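Local structure of esterase family protein (Staphylococcus aureus, 6VHE) at residues Leu46-Ser51 against Pro77-Ser82; Met87-Ser92 against Ile169-Ser174; Glu151-Met156 against Ser173-Thr178. The protein probably hydrolyses carboxylic esters as a serine esterase of the alpha/beta-hydrolase clan, with S-formylglutathione a possible substrate. One frame throughout, in Å; residues are numbered along the deposited sequence.

Contact 1 of 3, residues Leu46-Ser51 against Pro77-Ser82; sequences LLHGLS and PNVDHS. With 6WG ((2~{R})-2-phenylpiperidine-1-carbaldehyde), chain E.
The His48 ring reaches across to Val79 in what is probably the oxyanion-hole region of this alpha/beta-hydrolase fold, where the strand that ends at Leu47 runs out into a loop. NE2 accepts from Val79 N at 3.0 Å, nearly straight (170°) and in the plane of the imidazole. The other ring nitrogen, ND1, donates to Gly49 O at 2.8 Å, so two in-plane bonds fix the ring's rotation and place the proton on ND1. Pro77 O and Asp80 O lie at the same ring's edge. Further along, Leu50 sets CD1 over one face of His81, 3.6 Å from the ring centroid, a CH-pi contact. His81 NE2 is bound to Gly16 O of the second subunit, and Asp80 OD2 to His91 of that subunit. Outside this shell, Asn78 OD1 accepts from Asp80 N in an Asx turn, and a type II' turn spans Val79 to Ser82. One water joins Leu46 O to Pro77 O, another Ser51 N to Asp80 O. Residues 48-51, so held, turn Leu50 N to O1 of 6WG, a ligand that Met124 N also binds: a pair consistent with an oxyanion hole, Leu50 N to O1 measuring 3.1 Å.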
loop_
_atom_site.group_PDB
_atom_site.type_symbol
_atom_site.label_atom_id
_atom_site.label_comp_id
_atom_site.label_asym_id
_atom_site.label_seq_id
_atom_site.Cartn_x
_atom_site.Cartn_y
_atom_site.Cartn_z
ATOM N N LEU A 46 4.673 -6.438 -17.655
ATOM C CA LEU A 46 6.045 -5.998 -17.400
ATOM C C LEU A 46 6.638 -6.831 -16.274
ATOM O O LEU A 46 6.112 -6.819 -15.157
ATOM C CB LEU A 46 6.091 -4.511 -17.049
ATOM C CG LEU A 46 7.470 -3.946 -16.689
ATOM C CD1 LEU A 46 8.462 -4.069 -17.849
ATOM C CD2 LEU A 46 7.313 -2.493 -16.263
ATOM N N LEU A 47 7.755 -7.512 -16.561
ATOM C CA LEU A 47 8.297 -8.601 -15.745
ATOM C C LEU A 47 9.602 -8.186 -15.068
ATOM O O LEU A 47 10.563 -7.816 -15.744
ATOM C CB LEU A 47 8.536 -9.841 -16.618
ATOM C CG LEU A 47 7.317 -10.271 -17.438
ATOM C CD1 LEU A 47 7.584 -11.586 -18.203
ATOM C CD2 LEU A 47 6.079 -10.381 -16.528
ATOM N N HIS A 48 9.657 -8.301 -13.741
ATOM C CA HIS A 48 10.837 -7.880 -12.991
ATOM C C HIS A 48 11.991 -8.885 -13.122
ATOM O O HIS A 48 11.803 -10.061 -13.453
ATOM C CB HIS A 48 10.484 -7.701 -11.512
ATOM C CG HIS A 48 10.069 -8.969 -10.839
ATOM N ND1 HIS A 48 10.972 -9.941 -10.457
ATOM C CD2 HIS A 48 8.848 -9.433 -10.488
ATOM C CE1 HIS A 48 10.322 -10.949 -9.904
ATOM N NE2 HIS A 48 9.034 -10.658 -9.897
ATOM N N GLY A 49 13.202 -8.397 -12.828
ATOM C CA GLY A 49 14.390 -9.221 -12.774
ATOM C C GLY A 49 14.568 -9.891 -11.418
ATOM O O GLY A 49 13.766 -9.735 -10.496
ATOM N N LEU A 50 15.649 -10.663 -11.307
ATOM C CA LEU A 50 15.872 -11.451 -10.099
ATOM C C LEU A 50 16.189 -10.523 -8.935
ATOM O O LEU A 50 17.020 -9.622 -9.064
ATOM C CB LEU A 50 17.012 -12.450 -10.301
ATOM C CG LEU A 50 17.340 -13.350 -9.100
ATOM C CD1 LEU A 50 16.190 -14.312 -8.810
ATOM C CD2 LEU A 50 18.640 -14.128 -9.339
ATOM N N SER A 51 15.499 -10.733 -7.810
ATOM C CA SER A 51 15.573 -9.991 -6.548
ATOM C C SER A 51 14.619 -8.794 -6.536
ATOM O O SER A 51 14.413 -8.203 -5.473
ATOM C CB SER A 51 16.995 -9.513 -6.190
ATOM O OG SER A 51 17.324 -8.323 -6.900
ATOM N N PRO A 77 3.460 -8.089 -12.125
ATOM C CA PRO A 77 3.310 -9.152 -11.123
ATOM C C PRO A 77 4.605 -9.442 -10.383
ATOM O O PRO A 77 5.660 -8.854 -10.671
ATOM C CB PRO A 77 2.863 -10.357 -11.963
ATOM C CG PRO A 77 3.556 -10.133 -13.289
ATOM C CD PRO A 77 3.653 -8.629 -13.485
ATOM N N ASN A 78 4.519 -10.368 -9.428
ATOM C CA ASN A 78 5.650 -10.824 -8.630
ATOM C C ASN A 78 5.820 -12.321 -8.834
ATOM O O ASN A 78 4.862 -13.083 -8.653
ATOM C CB ASN A 78 5.426 -10.522 -7.146
ATOM C CG ASN A 78 6.531 -11.111 -6.261
ATOM O OD1 ASN A 78 7.693 -11.153 -6.653
ATOM N ND2 ASN A 78 6.162 -11.581 -5.082
ATOM N N VAL A 79 7.029 -12.753 -9.205
ATOM C CA VAL A 79 7.258 -14.187 -9.387
ATOM C C VAL A 79 8.512 -14.639 -8.646
ATOM O O VAL A 79 9.024 -15.735 -8.905
ATOM C CB VAL A 79 7.376 -14.570 -10.875
ATOM C CG1 VAL A 79 6.135 -14.183 -11.650
ATOM C CG2 VAL A 79 8.625 -13.947 -11.465
ATOM N N ASP A 80 9.025 -13.811 -7.731
ATOM C CA ASP A 80 10.033 -14.324 -6.797
ATOM C C ASP A 80 11.325 -14.718 -7.527
ATOM O O ASP A 80 11.798 -13.975 -8.393
ATOM C CB ASP A 80 9.414 -15.513 -6.042
ATOM C CG ASP A 80 10.011 -15.736 -4.665
ATOM O OD1 ASP A 80 9.459 -15.192 -3.685
ATOM O OD2 ASP A 80 11.005 -16.490 -4.565
ATOM N N HIS A 81 11.907 -15.878 -7.196
ATOM C CA HIS A 81 13.120 -16.382 -7.842
ATOM C C HIS A 81 12.818 -17.445 -8.896
ATOM O O HIS A 81 13.647 -18.324 -9.136
ATOM C CB HIS A 81 14.079 -16.972 -6.802
ATOM C CG HIS A 81 14.863 -15.952 -6.040
ATOM N ND1 HIS A 81 16.002 -16.271 -5.332
ATOM C CD2 HIS A 81 14.671 -14.620 -5.865
ATOM C CE1 HIS A 81 16.487 -15.181 -4.763
ATOM N NE2 HIS A 81 15.696 -14.165 -5.067
ATOM N N SER A 82 11.644 -17.397 -9.525
ATOM C CA SER A 82 11.143 -18.541 -10.281
ATOM C C SER A 82 11.603 -18.582 -11.731
ATOM O O SER A 82 11.338 -19.580 -12.407
ATOM C CB SER A 82 9.618 -18.539 -10.284
ATOM O OG SER A 82 9.143 -17.408 -11.005
HETATM C C4 6WG E . 22.029 -12.944 -14.612
HETATM C C7 6WG E . 21.405 -11.926 -13.658
HETATM C C6 6WG E . 24.035 -13.661 -15.759
HETATM C C9 6WG E . 21.864 -9.897 -12.522
HETATM C C8 6WG E . 21.789 -10.483 -13.933
HETATM C C1 6WG E . 23.357 -14.749 -16.272
HETATM C C2 6WG E . 22.030 -14.925 -15.932
HETATM C C3 6WG E . 21.362 -14.043 -15.096
HETATM C C5 6WG E . 23.366 -12.777 -14.924
HETATM C C10 6WG E . 21.083 -10.703 -11.453
HETATM C C11 6WG E . 19.895 -11.587 -11.907
HETATM N N1 6WG E . 19.988 -11.924 -13.313
HETATM C C12 6WG E . 18.988 -11.211 -14.111
HETATM O O1 6WG E . 17.773 -10.964 -13.534
HETATM O O HOH W 1 6.876 -7.223 -12.458
HETATM O O HOH W 2 6.868 -10.237 -13.012
HETATM O O HOH W 3 12.981 -11.703 -7.350
#

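Contact 2 of 3, residues Met87-Ser92 against Ile169-Ser174; sequences MAYGHS and IGNLSS
A type II' beta turn from Ile169 to Leu172, starting on the last residue of helix 165-169, meets the loop that leads into helix 93-107, at the surface of the alpha/beta-hydrolase fold and away from the predicted catalytic residues. The touching is done by two neighbours in the loop, Ala88 and Tyr89, against the backbone of the turn. Ala88 directs its methyl at the peptide that joins Ile169 to Gly170, with CB 3.5 Å from Gly170 N. Tyr89 approaches obliquely: CG lies anti to the carbonyl carbon (chi1 -50°), which carries the ring out past Ala88 until CE1 stands 3.7 Å from Gly170 CA. Gly170, close against Ala88 CB, leaves the helix with positive phi (70°), a conformation that glycine accepts readily. No direct hydrogen bond joins the two segments. Instead a water bridges the far end of the ring to the turn. Backbone hydrogen bonds of Ala88 with Ile168 and of Tyr89 with Ala167 tie the loop to helix 165-169. Tyr89 also meets Tyr89 of the second subunit, their rings about 20° from parallel, and packs on Glu166 of that subunit, so the contact borders the subunit interface. The bridging water accepts from Asn171 N at 2.9 Å and lies 3.1 Å from Tyr89 OH.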
loop_
_atom_site.group_PDB
_atom_site.type_symbol
_atom_site.label_atom_id
_atom_site.label_comp_id
_atom_site.label_asym_id
_atom_site.label_seq_id
_atom_site.Cartn_x
_atom_site.Cartn_y
_atom_site.Cartn_z
ATOM N N MET A 87 7.808 -24.275 -11.564
ATOM C CA MET A 87 9.022 -24.780 -10.933
ATOM C C MET A 87 8.900 -26.261 -10.592
ATOM O O MET A 87 7.820 -26.747 -10.232
ATOM C CB MET A 87 9.316 -23.975 -9.661
ATOM C CG MET A 87 9.442 -22.459 -9.901
ATOM S SD MET A 87 9.335 -21.510 -8.349
ATOM C CE MET A 87 10.857 -22.030 -7.530
ATOM N N ALA A 88 10.021 -26.982 -10.707
ATOM C CA ALA A 88 10.037 -28.388 -10.320
ATOM C C ALA A 88 9.707 -28.549 -8.841
ATOM O O ALA A 88 8.996 -29.480 -8.451
ATOM C CB ALA A 88 11.403 -28.999 -10.640
ATOM N N TYR A 89 10.210 -27.647 -7.998
ATOM C CA TYR A 89 9.943 -27.670 -6.557
ATOM C C TYR A 89 9.625 -26.235 -6.164
ATOM O O TYR A 89 10.532 -25.476 -5.822
ATOM C CB TYR A 89 11.131 -28.213 -5.759
ATOM C CG TYR A 89 11.683 -29.529 -6.261
ATOM C CD1 TYR A 89 12.969 -29.615 -6.763
ATOM C CD2 TYR A 89 10.910 -30.683 -6.238
ATOM C CE1 TYR A 89 13.483 -30.821 -7.228
ATOM C CE2 TYR A 89 11.413 -31.892 -6.699
ATOM C CZ TYR A 89 12.701 -31.954 -7.192
ATOM O OH TYR A 89 13.208 -33.152 -7.648
ATOM N N GLY A 90 8.356 -25.860 -6.229
ATOM C CA GLY A 90 7.992 -24.466 -6.015
ATOM C C GLY A 90 6.601 -24.151 -6.521
ATOM O O GLY A 90 5.684 -24.946 -6.307
ATOM N N HIS A 91 6.424 -23.011 -7.192
ATOM C CA HIS A 91 5.120 -22.571 -7.671
ATOM C C HIS A 91 5.025 -22.652 -9.191
ATOM O O HIS A 91 6.034 -22.607 -9.903
ATOM C CB HIS A 91 4.825 -21.130 -7.229
ATOM C CG HIS A 91 4.647 -20.977 -5.753
ATOM N ND1 HIS A 91 3.449 -21.227 -5.121
ATOM C CD2 HIS A 91 5.520 -20.616 -4.780
ATOM C CE1 HIS A 91 3.584 -21.007 -3.823
ATOM N NE2 HIS A 91 4.832 -20.638 -3.590
ATOM N N SER A 92 3.773 -22.737 -9.668
ATOM C CA SER A 92 3.414 -22.711 -11.093
ATOM C C SER A 92 3.442 -21.283 -11.644
ATOM O O SER A 92 2.424 -20.709 -12.034
ATOM C CB SER A 92 2.024 -23.308 -11.291
ATOM O OG SER A 92 1.900 -24.589 -10.707
ATOM N N ILE A 169 14.476 -26.140 -11.941
ATOM C CA ILE A 169 14.666 -27.167 -12.956
ATOM C C ILE A 169 14.871 -28.555 -12.376
ATOM O O ILE A 169 15.054 -29.510 -13.153
ATOM C CB ILE A 169 15.835 -26.814 -13.895
ATOM C CG1 ILE A 169 17.158 -26.834 -13.126
ATOM C CG2 ILE A 169 15.595 -25.464 -14.586
ATOM C CD1 ILE A 169 18.371 -26.723 -13.999
ATOM N N GLY A 170 14.851 -28.716 -11.055
ATOM C CA GLY A 170 15.019 -30.061 -10.521
ATOM C C GLY A 170 16.436 -30.550 -10.723
ATOM O O GLY A 170 17.412 -29.815 -10.529
ATOM N N ASN A 171 16.565 -31.806 -11.126
ATOM C CA ASN A 171 17.886 -32.395 -11.303
ATOM C C ASN A 171 18.319 -32.438 -12.767
ATOM O O ASN A 171 19.123 -33.289 -13.153
ATOM C CB ASN A 171 17.938 -33.784 -10.666
ATOM C CG ASN A 171 18.089 -33.707 -9.166
ATOM O OD1 ASN A 171 17.103 -33.762 -8.427
ATOM N ND2 ASN A 171 19.328 -33.558 -8.703
ATOM N N LEU A 172 17.840 -31.499 -13.581
ATOM C CA LEU A 172 18.334 -31.404 -14.947
ATOM C C LEU A 172 19.798 -30.995 -14.952
ATOM O O LEU A 172 20.189 -30.043 -14.272
ATOM C CB LEU A 172 17.510 -30.401 -15.740
ATOM C CG LEU A 172 16.144 -30.848 -16.247
ATOM C CD1 LEU A 172 15.517 -29.725 -17.064
ATOM C CD2 LEU A 172 16.261 -32.141 -17.071
ATOM N N SER A 173 20.611 -31.722 -15.716
ATOM C CA SER A 173 22.014 -31.349 -15.826
ATOM C C SER A 173 22.177 -30.111 -16.694
ATOM O O SER A 173 22.952 -29.210 -16.355
ATOM C CB SER A 173 22.827 -32.521 -16.378
ATOM O OG SER A 173 22.078 -33.248 -17.330
ATOM N N SER A 174 21.447 -30.044 -17.807
ATOM C CA SER A 174 21.510 -28.911 -18.716
ATOM C C SER A 174 20.102 -28.520 -19.134
ATOM O O SER A 174 19.228 -29.377 -19.283
ATOM C CB SER A 174 22.355 -29.235 -19.955
ATOM O OG SER A 174 22.366 -28.141 -20.854
HETATM O O HOH W 4 14.217 -33.419 -10.589
#

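Contact 3 of 3, residues Glu151-Met156 against Ser173-Thr178; sequences EAQNLM and SSVKGT. With 6WG ((2~{R})-2-phenylpiperidine-1-carbaldehyde), chain E.
Gln153 leaves the first turn of helix 152-157 with CG anti to the backbone N (chi1 -162°) and then bends at chi2 (57°), which swings its amide across to the backbone N of Val175 and the hydroxyl of Ser174. There OE1 accepts from Val175 N at 3.0 Å, the N-H pointing nearly along the C=O axis. Ser174 OG is a second, weak donor to the same oxygen. On the opposite end of the amide, NE2 is held by Asp157 one helical turn on, so both ends of the group are engaged and its flip is settled. Ser174 OG in turn accepts from Lys176 N at 3.1 Å, closing an ST turn that shapes the backbone presented to Gln153.

Beside this polar link Val175 packs its two methyls against the helix. CG2 lies 3.9 Å from Ala152 CB, while CG1 packs 3.7 Å from Met156 CG; Tyr127 of helix 124-135 lies against both Ala152 and Met156. A type II turn from Val175 to Thr178 follows, with Thr178 N and OG1 both donating to Val175 O from the same face of its plane. In this alpha/beta-hydrolase fold the same helix borders the phenyl ring of 6WG through Asn154 and Leu155, whose N lies 3.2 Å from C2.

Glu151 is the N-cap of the helix: OE1 takes Gln153 N through its anti lone pair at 3.1 Å. The other oxygen, OE2, lies 3.0 Å from Lys176 CE, with NZ farther off in a long salt bridge (3.9 Å). The ammonium is more firmly paired with Asp181. Glu151 thus probably acts mainly as a helix cap, its negative charge suited to the N-terminal end of the helix dipole, with Lys176 adding only modest electrostatic attraction.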
loop_
_atom_site.group_PDB
_atom_site.type_symbol
_atom_site.label_atom_id
_atom_site.label_comp_id
_atom_site.label_asym_id
_atom_site.label_seq_id
_atom_site.Cartn_x
_atom_site.Cartn_y
_atom_site.Cartn_z
ATOM N N GLU A 151 20.929 -17.239 -23.109
ATOM C CA GLU A 151 21.542 -18.523 -22.793
ATOM C C GLU A 151 21.182 -18.865 -21.353
ATOM O O GLU A 151 21.850 -18.428 -20.413
ATOM C CB GLU A 151 23.052 -18.480 -22.984
ATOM C CG GLU A 151 23.684 -19.845 -22.797
ATOM C CD GLU A 151 22.797 -20.953 -23.350
ATOM O OE1 GLU A 151 22.091 -21.627 -22.552
ATOM O OE2 GLU A 151 22.801 -21.128 -24.591
ATOM N N ALA A 152 20.118 -19.654 -21.177
ATOM C CA ALA A 152 19.581 -19.902 -19.842
ATOM C C ALA A 152 20.537 -20.665 -18.937
ATOM O O ALA A 152 20.374 -20.603 -17.717
ATOM C CB ALA A 152 18.264 -20.669 -19.925
ATOM N N GLN A 153 21.520 -21.388 -19.487
ATOM C CA GLN A 153 22.440 -22.100 -18.607
ATOM C C GLN A 153 23.196 -21.157 -17.684
ATOM O O GLN A 153 23.767 -21.614 -16.686
ATOM C CB GLN A 153 23.423 -22.938 -19.426
ATOM C CG GLN A 153 24.127 -24.038 -18.625
ATOM C CD GLN A 153 23.157 -25.009 -17.959
ATOM O OE1 GLN A 153 22.335 -25.638 -18.625
ATOM N NE2 GLN A 153 23.257 -25.137 -16.638
ATOM N N ASN A 154 23.187 -19.858 -17.977
ATOM C CA ASN A 154 23.889 -18.861 -17.185
ATOM C C ASN A 154 23.060 -18.383 -15.993
ATOM O O ASN A 154 23.593 -18.251 -14.885
ATOM C CB ASN A 154 24.284 -17.690 -18.089
ATOM C CG ASN A 154 25.448 -18.039 -19.004
ATOM O OD1 ASN A 154 26.026 -19.125 -18.910
ATOM N ND2 ASN A 154 25.793 -17.119 -19.904
ATOM N N LEU A 155 21.764 -18.121 -16.191
ATOM C CA LEU A 155 20.888 -17.841 -15.053
ATOM C C LEU A 155 20.846 -19.025 -14.097
ATOM O O LEU A 155 20.985 -18.862 -12.881
ATOM C CB LEU A 155 19.477 -17.475 -15.536
ATOM C CG LEU A 155 18.412 -17.013 -14.510
ATOM C CD1 LEU A 155 18.814 -15.777 -13.690
ATOM C CD2 LEU A 155 17.086 -16.763 -15.199
ATOM N N MET A 156 20.675 -20.233 -14.640
ATOM C CA MET A 156 20.562 -21.417 -13.795
ATOM C C MET A 156 21.816 -21.622 -12.955
ATOM O O MET A 156 21.728 -21.963 -11.769
ATOM C CB MET A 156 20.271 -22.645 -14.660
ATOM C CG MET A 156 18.911 -22.593 -15.350
ATOM S SD MET A 156 17.699 -21.712 -14.342
ATOM C CE MET A 156 16.411 -21.359 -15.535
ATOM N N SER A 173 20.611 -31.722 -15.716
ATOM C CA SER A 173 22.014 -31.349 -15.826
ATOM C C SER A 173 22.177 -30.111 -16.694
ATOM O O SER A 173 22.952 -29.210 -16.355
ATOM C CB SER A 173 22.827 -32.521 -16.378
ATOM O OG SER A 173 22.078 -33.248 -17.330
ATOM N N SER A 174 21.447 -30.044 -17.807
ATOM C CA SER A 174 21.510 -28.911 -18.716
ATOM C C SER A 174 20.102 -28.520 -19.134
ATOM O O SER A 174 19.228 -29.377 -19.283
ATOM C CB SER A 174 22.355 -29.235 -19.955
ATOM O OG SER A 174 22.366 -28.141 -20.854
ATOM N N VAL A 175 19.884 -27.218 -19.320
ATOM C CA VAL A 175 18.599 -26.741 -19.820
ATOM C C VAL A 175 18.534 -26.784 -21.337
ATOM O O VAL A 175 17.467 -26.513 -21.914
ATOM C CB VAL A 175 18.311 -25.305 -19.334
ATOM C CG1 VAL A 175 18.163 -25.300 -17.832
ATOM C CG2 VAL A 175 19.409 -24.351 -19.787
ATOM N N LYS A 176 19.636 -27.114 -22.004
ATOM C CA LYS A 176 19.676 -26.999 -23.455
ATOM C C LYS A 176 18.672 -27.950 -24.092
ATOM O O LYS A 176 18.554 -29.108 -23.691
ATOM C CB LYS A 176 21.090 -27.263 -23.967
ATOM C CG LYS A 176 21.520 -26.249 -25.018
ATOM C CD LYS A 176 21.650 -24.849 -24.407
ATOM C CE LYS A 176 21.709 -23.757 -25.471
ATOM N NZ LYS A 176 20.558 -23.754 -26.415
ATOM N N GLY A 177 17.914 -27.434 -25.058
ATOM C CA GLY A 177 16.903 -28.234 -25.720
ATOM C C GLY A 177 15.678 -28.545 -24.889
ATOM O O GLY A 177 14.922 -29.456 -25.234
ATOM N N THR A 178 15.462 -27.833 -23.795
ATOM C CA THR A 178 14.255 -27.986 -23.001
ATOM C C THR A 178 13.425 -26.710 -23.094
ATOM O O THR A 178 13.795 -25.744 -23.766
ATOM C CB THR A 178 14.597 -28.311 -21.543
ATOM O OG1 THR A 178 15.075 -27.125 -20.884
ATOM C CG2 THR A 178 15.657 -29.412 -21.470
HETATM C C4 6WG E . 22.029 -12.944 -14.612
HETATM C C7 6WG E . 21.405 -11.926 -13.658
HETATM C C6 6WG E . 24.035 -13.661 -15.759
HETATM C C9 6WG E . 21.864 -9.897 -12.522
HETATM C C8 6WG E . 21.789 -10.483 -13.933
HETATM C C1 6WG E . 23.357 -14.749 -16.272
HETATM C C2 6WG E . 22.030 -14.925 -15.932
HETATM C C3 6WG E . 21.362 -14.043 -15.096
HETATM C C5 6WG E . 23.366 -12.777 -14.924
HETATM C C10 6WG E . 21.083 -10.703 -11.453
HETATM C C11 6WG E . 19.895 -11.587 -11.907
HETATM N N1 6WG E . 19.988 -11.924 -13.313
HETATM C C12 6WG E . 18.988 -11.211 -14.111
HETATM O O1 6WG E . 17.773 -10.964 -13.534
#

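Overall arrangement
From the N terminus, contact 1 comes first: it closes the span from strand 42-47, through helices 56-60 and 63-69 and strand 72-76, into the loop after that strand. Contact 2 follows in series, starting further along this loop and closing a much longer span that reaches the end of helix 165-169. Helix 152-157 lies within that span, but contact 3 joins it to residues 173-178, so the two loops overlap and end on the same stretch, sharing Ser173 and Ser174. Ser82 packs on Met87 between contacts 1 and 2, and Ile169 on Val175 and Met156 between contacts 2 and 3. Contacts 1 and 3 both reach 6WG; contacts 1 and 2 both meet the second subunit.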